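Local coordinates for putative Scyalone Dehydratase (Novosphingobium aromaticivorans DSM 12444, PDB 3EF8) that is a putative scytalone dehydratase of the SnoaL-like, NTF2-like family and probably acts as a lyase, at the interface of chains A and B. Sequence-based numbering; all coordinates share one arbitrary frame. Chains: chain A/B, Putative Scyalone Dehydratase.

The interface of chains A and B. Residues chain A 109, 134, 136; chain B 69-71, 96-98, 105.
A:Met134, a selenomethionine, reaches across to strand residues of chain B, among them B:Arg98 and B:Ile96. Its CB lies 3.9 Å from B:Arg98 NH1. CG sits between the backbone N and the carbonyl carbon (chi1 51°), which sends the chain toward chain B. The selenium then passes 3.8 Å from B:Arg98 CB, the selenomethionine and arginine side chains running past each other in opposite senses, and lies close to the carbonyl carbon of B:Gly69. A bend at chi3 turns the terminal CE onto B:Ile96 CG2 at 3.4 Å, a tight methyl-to-methyl contact. B:Ile96 also meets A:Tyr109 at about a right angle, its CD1 3.4 Å from ring atom CE1, while B:Ser71 packs beside the tyrosine CB. The phenol OH of A:Tyr109 is 2.8 Å from water 1, which also joins A:Thr136 OG1 and B:Asp105 OD2, so three side chains share one solvent molecule across the contact. B:Asp105 is held side-on by B:Arg98: NE meets OD1 (174° at H) and NH2 meets OD2 at 2.7 Å, both on syn lone pairs near the guanidinium plane. The same NH2 makes a weak, bent bond (120° at H) to A:Thr136 OG1. Replacing A:Tyr109 with an alanine would probably leave water 1 without its phenol partner and B:Ile96 CD1 and CG1 without the aromatic carbon CE1 they pack on, opening a gap there. Strands 106-119 and 127-136 of chain A here face strands 69-81 and 86-99 of chain B, with B:Asp105 from the loop just before strand 106-119, a sheet-to-sheet contact whose biological role the structure alone does not show.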
loop_
_atom_site.group_PDB
_atom_site.type_symbol
_atom_site.label_atom_id
_atom_site.label_comp_id
_atom_site.label_asym_id
_atom_site.label_seq_id
_atom_site.Cartn_x
_atom_site.Cartn_y
_atom_site.Cartn_z
ATOM N N TYR A 109 8.560 4.007 9.317
ATOM C CA TYR A 109 7.428 3.070 9.368
ATOM C C TYR A 109 6.480 3.609 10.409
ATOM O O TYR A 109 6.852 3.718 11.571
ATOM C CB TYR A 109 7.859 1.681 9.746
ATOM C CG TYR A 109 8.959 1.102 8.910
ATOM C CD1 TYR A 109 8.705 0.394 7.744
ATOM C CD2 TYR A 109 10.281 1.287 9.306
ATOM C CE1 TYR A 109 9.740 -0.152 6.989
ATOM C CE2 TYR A 109 11.311 0.714 8.590
ATOM C CZ TYR A 109 11.036 0.012 7.426
ATOM O OH TYR A 109 12.073 -0.557 6.706
HETATM N N MSE A 134 8.711 2.356 13.884
HETATM C CA MSE A 134 10.150 2.262 13.926
HETATM C C MSE A 134 10.702 3.056 12.792
HETATM O O MSE A 134 9.975 3.504 11.907
HETATM C CB MSE A 134 10.617 0.830 13.860
HETATM C CG MSE A 134 10.029 0.066 12.763
HETATM SE SE MSE A 134 10.008 -1.804 13.310
HETATM C CE MSE A 134 10.343 -2.450 11.606
ATOM N N THR A 136 14.598 3.712 10.324
ATOM C CA THR A 136 15.925 3.288 9.907
ATOM C C THR A 136 16.681 4.426 9.300
ATOM O O THR A 136 16.255 5.066 8.338
ATOM C CB THR A 136 15.795 2.136 8.868
ATOM O OG1 THR A 136 15.070 1.056 9.490
ATOM C CG2 THR A 136 17.184 1.628 8.407
ATOM N N GLY B 69 9.665 -4.840 17.272
ATOM C CA GLY B 69 8.603 -4.204 16.496
ATOM C C GLY B 69 8.467 -4.843 15.142
ATOM O O GLY B 69 9.397 -5.460 14.655
ATOM N N THR B 70 7.266 -4.687 14.585
ATOM C CA THR B 70 6.971 -5.085 13.204
ATOM C C THR B 70 6.118 -3.996 12.558
ATOM O O THR B 70 5.422 -3.226 13.224
ATOM C CB THR B 70 6.231 -6.448 13.105
ATOM O OG1 THR B 70 4.984 -6.390 13.769
ATOM C CG2 THR B 70 6.977 -7.599 13.733
ATOM N N SER B 71 6.179 -3.948 11.228
ATOM C CA SER B 71 5.330 -3.074 10.464
ATOM C C SER B 71 4.799 -3.827 9.248
ATOM O O SER B 71 5.567 -4.339 8.467
ATOM C CB SER B 71 6.125 -1.854 10.016
ATOM O OG SER B 71 5.290 -0.846 9.486
ATOM N N ILE B 96 7.981 -5.810 7.802
ATOM C CA ILE B 96 9.344 -5.519 8.296
ATOM C C ILE B 96 9.392 -5.902 9.765
ATOM O O ILE B 96 8.537 -5.581 10.522
ATOM C CB ILE B 96 9.705 -4.061 8.102
ATOM C CG1 ILE B 96 9.572 -3.629 6.619
ATOM C CG2 ILE B 96 11.167 -3.808 8.565
ATOM C CD1 ILE B 96 8.148 -3.101 6.263
ATOM N N HIS B 97 10.451 -6.615 10.111
ATOM C CA HIS B 97 10.645 -7.125 11.463
ATOM C C HIS B 97 11.948 -6.647 12.094
ATOM O O HIS B 97 13.022 -6.883 11.526
ATOM C CB HIS B 97 10.688 -8.659 11.399
ATOM C CG HIS B 97 9.505 -9.277 10.738
ATOM N ND1 HIS B 97 9.363 -9.262 9.366
ATOM C CD2 HIS B 97 8.439 -9.942 11.230
ATOM C CE1 HIS B 97 8.225 -9.856 9.051
ATOM N NE2 HIS B 97 7.659 -10.297 10.155
ATOM N N ARG B 98 11.812 -5.989 13.240
ATOM C CA ARG B 98 12.998 -5.480 13.996
ATOM C C ARG B 98 13.143 -6.459 15.156
ATOM O O ARG B 98 12.264 -6.605 16.011
ATOM C CB ARG B 98 12.797 -4.062 14.507
ATOM C CG ARG B 98 14.040 -3.617 15.293
ATOM C CD ARG B 98 14.375 -2.196 15.163
ATOM N NE ARG B 98 14.632 -1.835 13.789
ATOM C CZ ARG B 98 14.659 -0.583 13.367
ATOM N NH1 ARG B 98 14.430 0.392 14.224
ATOM N NH2 ARG B 98 14.834 -0.337 12.092
ATOM N N ASP B 105 17.120 -5.777 10.175
ATOM C CA ASP B 105 15.696 -5.976 10.011
ATOM C C ASP B 105 15.420 -7.053 8.955
ATOM O O ASP B 105 16.037 -7.109 7.882
ATOM C CB ASP B 105 15.033 -4.659 9.597
ATOM C CG ASP B 105 15.045 -3.598 10.677
ATOM O OD1 ASP B 105 15.286 -3.858 11.876
ATOM O OD2 ASP B 105 14.712 -2.436 10.327
HETATM O O HOH W 1 14.485 -1.130 8.028
#